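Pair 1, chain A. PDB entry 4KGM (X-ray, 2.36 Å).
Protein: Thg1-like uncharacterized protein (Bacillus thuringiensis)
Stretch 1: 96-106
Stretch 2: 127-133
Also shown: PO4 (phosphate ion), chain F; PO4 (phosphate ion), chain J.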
# COMPACT_ATOMS: atom_id res chain seq x y z
N ASN A 96 -4.15 -3.10 11.39
CA ASN A 96 -3.02 -3.64 10.64
C ASN A 96 -3.49 -4.68 9.62
O ASN A 96 -4.03 -5.72 10.00
CB ASN A 96 -2.01 -4.26 11.61
CG ASN A 96 -0.76 -4.77 10.92
OD1 ASN A 96 -0.82 -5.63 10.04
ND2 ASN A 96 0.39 -4.25 11.32
N LEU A 97 -3.28 -4.40 8.34
CA LEU A 97 -3.79 -5.25 7.26
C LEU A 97 -3.31 -6.70 7.35
O LEU A 97 -4.13 -7.62 7.44
CB LEU A 97 -3.43 -4.66 5.89
CG LEU A 97 -3.98 -5.41 4.67
CD1 LEU A 97 -5.49 -5.26 4.57
CD2 LEU A 97 -3.30 -4.94 3.40
N GLN A 98 -2.00 -6.91 7.34
CA GLN A 98 -1.44 -8.26 7.32
C GLN A 98 -1.76 -9.06 8.58
O GLN A 98 -1.84 -10.29 8.54
CB GLN A 98 0.07 -8.23 7.11
CG GLN A 98 0.50 -7.79 5.72
CD GLN A 98 1.95 -8.10 5.44
OE1 GLN A 98 2.32 -9.26 5.24
NE2 GLN A 98 2.79 -7.07 5.43
N LYS A 99 -1.95 -8.37 9.69
CA LYS A 99 -2.24 -9.04 10.95
C LYS A 99 -3.71 -9.46 11.02
O LYS A 99 -4.03 -10.56 11.47
CB LYS A 99 -1.86 -8.16 12.14
CG LYS A 99 -1.18 -8.92 13.26
CD LYS A 99 -0.63 -7.98 14.32
CE LYS A 99 0.09 -8.75 15.42
NZ LYS A 99 0.63 -7.84 16.46
N ILE A 100 -4.60 -8.58 10.57
CA ILE A 100 -6.03 -8.89 10.55
C ILE A 100 -6.32 -10.09 9.65
O ILE A 100 -7.07 -10.99 10.03
CB ILE A 100 -6.86 -7.68 10.09
CG1 ILE A 100 -6.86 -6.58 11.15
CG2 ILE A 100 -8.29 -8.09 9.79
CD1 ILE A 100 -7.62 -5.34 10.75
N ALA A 101 -5.72 -10.10 8.47
CA ALA A 101 -5.95 -11.18 7.50
C ALA A 101 -5.37 -12.52 7.96
O ALA A 101 -6.04 -13.54 7.89
CB ALA A 101 -5.39 -10.79 6.14
N SER A 102 -4.13 -12.50 8.43
CA SER A 102 -3.44 -13.73 8.81
C SER A 102 -4.01 -14.36 10.07
O SER A 102 -4.26 -15.57 10.11
CB SER A 102 -1.94 -13.49 8.96
OG SER A 102 -1.66 -12.58 10.01
N VAL A 103 -4.22 -13.55 11.11
CA VAL A 103 -4.76 -14.05 12.37
C VAL A 103 -6.18 -14.59 12.19
O VAL A 103 -6.56 -15.58 12.82
CB VAL A 103 -4.71 -12.97 13.48
CG1 VAL A 103 -5.47 -13.42 14.72
CG2 VAL A 103 -3.26 -12.66 13.83
N SER A 104 -6.95 -13.96 11.31
CA SER A 104 -8.28 -14.45 10.97
C SER A 104 -8.18 -15.83 10.34
O SER A 104 -8.93 -16.74 10.69
CB SER A 104 -8.99 -13.49 10.02
OG SER A 104 -9.27 -12.26 10.66
N ALA A 105 -7.26 -15.98 9.39
CA ALA A 105 -7.05 -17.25 8.72
C ALA A 105 -6.52 -18.29 9.70
O ALA A 105 -6.90 -19.46 9.64
CB ALA A 105 -6.10 -17.09 7.54
N SER A 106 -5.65 -17.86 10.60
CA SER A 106 -5.10 -18.74 11.62
C SER A 106 -6.19 -19.25 12.55
O SER A 106 -6.27 -20.45 12.82
CB SER A 106 -4.02 -18.01 12.43
OG SER A 106 -3.48 -18.84 13.43
N THR A 127 -6.46 -25.80 5.17
CA THR A 127 -5.87 -24.47 5.26
C THR A 127 -6.78 -23.41 4.65
O THR A 127 -7.67 -23.73 3.86
CB THR A 127 -4.48 -24.41 4.59
OG1 THR A 127 -4.58 -24.89 3.24
CG2 THR A 127 -3.48 -25.25 5.36
N PHE A 128 -6.55 -22.16 5.02
CA PHE A 128 -7.38 -21.05 4.57
C PHE A 128 -6.51 -19.85 4.20
O PHE A 128 -5.40 -19.70 4.70
CB PHE A 128 -8.36 -20.63 5.67
CG PHE A 128 -9.34 -21.70 6.06
CD1 PHE A 128 -8.99 -22.68 6.98
CD2 PHE A 128 -10.61 -21.72 5.52
CE1 PHE A 128 -9.90 -23.66 7.34
CE2 PHE A 128 -11.52 -22.69 5.88
CZ PHE A 128 -11.16 -23.67 6.79
N ASP A 129 -7.03 -18.99 3.34
CA ASP A 129 -6.40 -17.71 3.08
C ASP A 129 -7.25 -16.63 3.73
O ASP A 129 -8.38 -16.88 4.13
CB ASP A 129 -6.26 -17.45 1.58
CG ASP A 129 -7.48 -16.77 0.99
OD1 ASP A 129 -8.61 -17.24 1.23
OD2 ASP A 129 -7.30 -15.76 0.28
N GLY A 130 -6.70 -15.42 3.83
CA GLY A 130 -7.42 -14.31 4.43
C GLY A 130 -7.14 -13.00 3.72
O GLY A 130 -6.02 -12.75 3.28
N ARG A 131 -8.17 -12.17 3.61
CA ARG A 131 -8.02 -10.85 3.00
C ARG A 131 -8.93 -9.85 3.69
O ARG A 131 -10.08 -10.16 4.03
CB ARG A 131 -8.30 -10.91 1.50
CG ARG A 131 -9.71 -11.33 1.14
CD ARG A 131 -9.84 -11.63 -0.35
NE ARG A 131 -9.04 -12.80 -0.72
CZ ARG A 131 -8.96 -13.28 -1.96
NH1 ARG A 131 -9.62 -12.69 -2.95
NH2 ARG A 131 -8.21 -14.34 -2.21
N ALA A 132 -8.42 -8.65 3.92
CA ALA A 132 -9.20 -7.61 4.59
C ALA A 132 -9.36 -6.39 3.70
O ALA A 132 -8.57 -6.19 2.77
CB ALA A 132 -8.56 -7.23 5.92
N GLN A 133 -10.37 -5.58 3.99
CA GLN A 133 -10.65 -4.39 3.21
C GLN A 133 -11.60 -3.48 3.97
O GLN A 133 -12.11 -3.85 5.02
CB GLN A 133 -11.29 -4.76 1.87
CG GLN A 133 -12.74 -5.18 1.99
CD GLN A 133 -13.30 -5.72 0.69
OE1 GLN A 133 -12.82 -6.73 0.17
NE2 GLN A 133 -14.33 -5.06 0.16
P PO4 F . -7.73 -14.93 -5.80
O1 PO4 F . -6.29 -14.47 -5.82
O2 PO4 F . -7.97 -15.88 -6.94
O3 PO4 F . -8.01 -15.64 -4.49
O4 PO4 F . -8.65 -13.74 -5.93
P PO4 J . 3.94 -5.88 15.95
O1 PO4 J . 4.41 -5.60 17.36
O2 PO4 J . 5.12 -5.80 15.01
O3 PO4 J . 3.34 -7.27 15.89
O4 PO4 J . 2.89 -4.87 15.56

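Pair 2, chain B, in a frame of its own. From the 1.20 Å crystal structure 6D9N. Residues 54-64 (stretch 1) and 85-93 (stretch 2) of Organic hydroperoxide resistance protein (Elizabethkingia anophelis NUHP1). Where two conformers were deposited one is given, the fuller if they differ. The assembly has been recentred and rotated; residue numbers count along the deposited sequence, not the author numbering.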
# COMPACT_ATOMS: atom_id res chain seq x y z
N PRO B 54 -8.91 -0.91 0.02
CA PRO B 54 -7.49 -0.87 0.39
C PRO B 54 -6.68 -2.03 -0.16
O PRO B 54 -5.46 -1.89 -0.37
CB PRO B 54 -7.51 -0.79 1.91
CG PRO B 54 -8.94 -0.31 2.24
CD PRO B 54 -9.80 -0.92 1.21
N GLU B 55 -7.31 -3.18 -0.39
CA GLU B 55 -6.59 -4.31 -1.00
C GLU B 55 -6.16 -3.96 -2.41
O GLU B 55 -5.03 -4.26 -2.82
CB GLU B 55 -7.52 -5.53 -1.03
CG GLU B 55 -7.99 -6.06 0.32
CD GLU B 55 -9.30 -5.41 0.83
OE1 GLU B 55 -9.63 -4.29 0.48
OE2 GLU B 55 -9.93 -6.02 1.72
N MET B 56 -7.04 -3.30 -3.17
CA MET B 56 -6.76 -2.87 -4.53
C MET B 56 -5.68 -1.79 -4.54
O MET B 56 -4.81 -1.77 -5.43
CB MET B 56 -8.06 -2.35 -5.15
CG MET B 56 -7.90 -2.01 -6.64
SD MET B 56 -9.37 -1.22 -7.32
CE MET B 56 -10.62 -2.51 -7.10
N LEU B 57 -5.71 -0.89 -3.56
CA LEU B 57 -4.65 0.12 -3.46
C LEU B 57 -3.31 -0.54 -3.16
O LEU B 57 -2.27 -0.08 -3.65
CB LEU B 57 -5.02 1.15 -2.38
CG LEU B 57 -6.12 2.12 -2.78
CD1 LEU B 57 -6.71 2.82 -1.54
CD2 LEU B 57 -5.63 3.12 -3.79
N PHE B 58 -3.31 -1.61 -2.37
CA PHE B 58 -2.07 -2.32 -2.10
C PHE B 58 -1.53 -3.01 -3.35
O PHE B 58 -0.31 -2.97 -3.61
CB PHE B 58 -2.27 -3.34 -0.96
CG PHE B 58 -0.96 -3.80 -0.36
CD1 PHE B 58 -0.19 -2.94 0.42
CD2 PHE B 58 -0.50 -5.08 -0.54
CE1 PHE B 58 1.04 -3.33 0.96
CE2 PHE B 58 0.73 -5.48 0.02
CZ PHE B 58 1.46 -4.61 0.78
N ALA B 59 -2.41 -3.64 -4.13
CA ALA B 59 -1.99 -4.26 -5.39
C ALA B 59 -1.44 -3.21 -6.34
O ALA B 59 -0.39 -3.42 -6.99
CB ALA B 59 -3.17 -4.97 -6.03
N ALA B 60 -2.13 -2.07 -6.47
CA ALA B 60 -1.68 -1.00 -7.35
C ALA B 60 -0.33 -0.44 -6.89
O ALA B 60 0.61 -0.28 -7.69
CB ALA B 60 -2.74 0.09 -7.40
N GLY B 61 -0.22 -0.17 -5.58
CA GLY B 61 1.02 0.38 -5.06
C GLY B 61 2.18 -0.59 -5.18
O GLY B 61 3.30 -0.18 -5.49
N TYR B 62 1.94 -1.87 -4.86
CA TYR B 62 3.04 -2.83 -4.89
C TYR B 62 3.51 -3.04 -6.33
O TYR B 62 4.72 -3.07 -6.62
CB TYR B 62 2.62 -4.14 -4.23
CG TYR B 62 3.76 -4.96 -3.64
CD1 TYR B 62 3.49 -5.89 -2.61
CD2 TYR B 62 5.09 -4.86 -4.09
CE1 TYR B 62 4.50 -6.65 -2.05
CE2 TYR B 62 6.11 -5.62 -3.52
CZ TYR B 62 5.80 -6.52 -2.53
OH TYR B 62 6.77 -7.33 -1.96
N SER B 63 2.58 -3.23 -7.27
CA SER B 63 2.98 -3.40 -8.66
C SER B 63 3.78 -2.20 -9.15
O SER B 63 4.82 -2.38 -9.79
CB SER B 63 1.78 -3.69 -9.56
OG SER B 63 0.91 -2.59 -9.64
N ALA B 64 3.36 -0.98 -8.80
CA ALA B 64 4.11 0.20 -9.20
C ALA B 64 5.46 0.31 -8.49
O ALA B 64 6.46 0.68 -9.12
CB ALA B 64 3.25 1.44 -8.93
N THR B 85 6.69 -5.18 -17.30
CA THR B 85 5.35 -5.23 -16.72
C THR B 85 5.44 -5.93 -15.38
O THR B 85 6.14 -6.95 -15.24
CB THR B 85 4.43 -6.03 -17.66
OG1 THR B 85 4.49 -5.45 -18.97
CG2 THR B 85 2.96 -6.08 -17.17
N VAL B 86 4.70 -5.45 -14.38
CA VAL B 86 4.60 -6.17 -13.11
C VAL B 86 3.13 -6.30 -12.75
O VAL B 86 2.39 -5.30 -12.79
CB VAL B 86 5.35 -5.43 -11.98
CG1 VAL B 86 5.11 -6.12 -10.63
CG2 VAL B 86 6.84 -5.32 -12.30
N THR B 87 2.72 -7.51 -12.37
CA THR B 87 1.41 -7.72 -11.78
C THR B 87 1.53 -8.09 -10.31
O THR B 87 2.46 -8.79 -9.91
CB THR B 87 0.66 -8.83 -12.52
OG1 THR B 87 1.35 -10.08 -12.38
CG2 THR B 87 0.44 -8.45 -13.98
N ALA B 88 0.60 -7.57 -9.51
CA ALA B 88 0.48 -7.93 -8.09
C ALA B 88 -0.95 -8.37 -7.84
O ALA B 88 -1.88 -7.63 -8.18
CB ALA B 88 0.80 -6.77 -7.17
N LYS B 89 -1.12 -9.57 -7.31
CA LYS B 89 -2.41 -10.09 -6.90
C LYS B 89 -2.42 -10.19 -5.37
O LYS B 89 -1.59 -10.89 -4.78
CB LYS B 89 -2.60 -11.47 -7.52
N VAL B 90 -3.37 -9.51 -4.74
CA VAL B 90 -3.42 -9.39 -3.29
C VAL B 90 -4.68 -10.07 -2.78
O VAL B 90 -5.79 -9.75 -3.23
CB VAL B 90 -3.44 -7.90 -2.89
CG1 VAL B 90 -3.69 -7.74 -1.37
CG2 VAL B 90 -2.13 -7.26 -3.34
N GLY B 91 -4.52 -10.97 -1.83
CA GLY B 91 -5.63 -11.64 -1.18
C GLY B 91 -5.71 -11.19 0.27
O GLY B 91 -4.70 -10.85 0.88
N ILE B 92 -6.92 -11.24 0.83
CA ILE B 92 -7.16 -10.95 2.24
C ILE B 92 -7.92 -12.11 2.85
O ILE B 92 -8.81 -12.69 2.22
CB ILE B 92 -7.93 -9.61 2.42
CG1 ILE B 92 -8.16 -9.29 3.91
CG2 ILE B 92 -9.26 -9.57 1.65
CD1 ILE B 92 -8.88 -8.02 4.26
N GLY B 93 -7.58 -12.43 4.10
CA GLY B 93 -8.34 -13.43 4.83
C GLY B 93 -8.17 -13.23 6.31
O GLY B 93 -7.46 -12.33 6.76

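The sharpest difference lies where helix and strand come closest. In pair 1 the strand has Gly A130 there; in pair 2 the superposed residue is Ala B88. The CA atoms of Ala A101 and Gly A130 are 4.6 Å apart, whereas those of Ala B59 and Ala B88 are 5.2 Å apart, and the axes follow suit, approaching to 6.5 Å in pair 1 and 7.1 Å in pair 2. An ideal CB built on Gly A130 would point toward the helix and lie 2.3 Å from Ala A101 O, a clash, so the closer backbone approach leaves no room for a methyl group. In pair 2 that methyl group exists and fits: Ala B88 CB packs 3.6 Å from Ala B59 O and 4.0 Å from Ser B63 CB.

Around this point the frameworks agree. Fourteen central residues superpose with an RMSD of 0.7 Å, and each helix runs roughly antiparallel to its strand, at 144° in pair 1 and 150° in pair 2. Neither interface has a hydrogen bond between its stretches, so direct contact is a matter of packing. Ala A101 and Ala B59 coincide within 0.4 Å at CA, and both point toward the strand. Both methyl groups meet the matching strand carbonyl, Ala A101 CB 3.5 Å from Gly A130 O and Ala B59 CB 3.7 Å from Ala B88 O; Ala B59 CB also packs 3.7 Å from Val B90 CG2.

Val B90 superposes on Ala A132, and both point toward the helix. The small Ala A132 is met by larger helix residues, its CB lying 3.9 Å from Leu A97 CD1 and 4.0 Å from Ile A100 CG2. In pair 2 the strand supplies more of the bulk: Val B90 CG2 also sits at the edge of the Phe B58 ring, 3.9 Å from its CD2. Phe B58 matches Ile A100, and both side chains leave sideways. Glu B55, matched to Leu A97, points toward the strand, and its OE2 lies 3.4 Å from Ile B92 CD1.

One turn further along the helix, Ala A105 matches Ser B63. Ala A105 CB lies 3.9 Å from Phe A128 O, and Ser B63 CB 3.7 Å from Val B86 O, so each uses its CB against a strand carbonyl.

On the strand face turned away, Arg A131 NH2 forms a salt bridge with Asp A129 OD2 at 3.0 Å; Thr B87, which matches Asp A129, has no carboxylate for such a bridge.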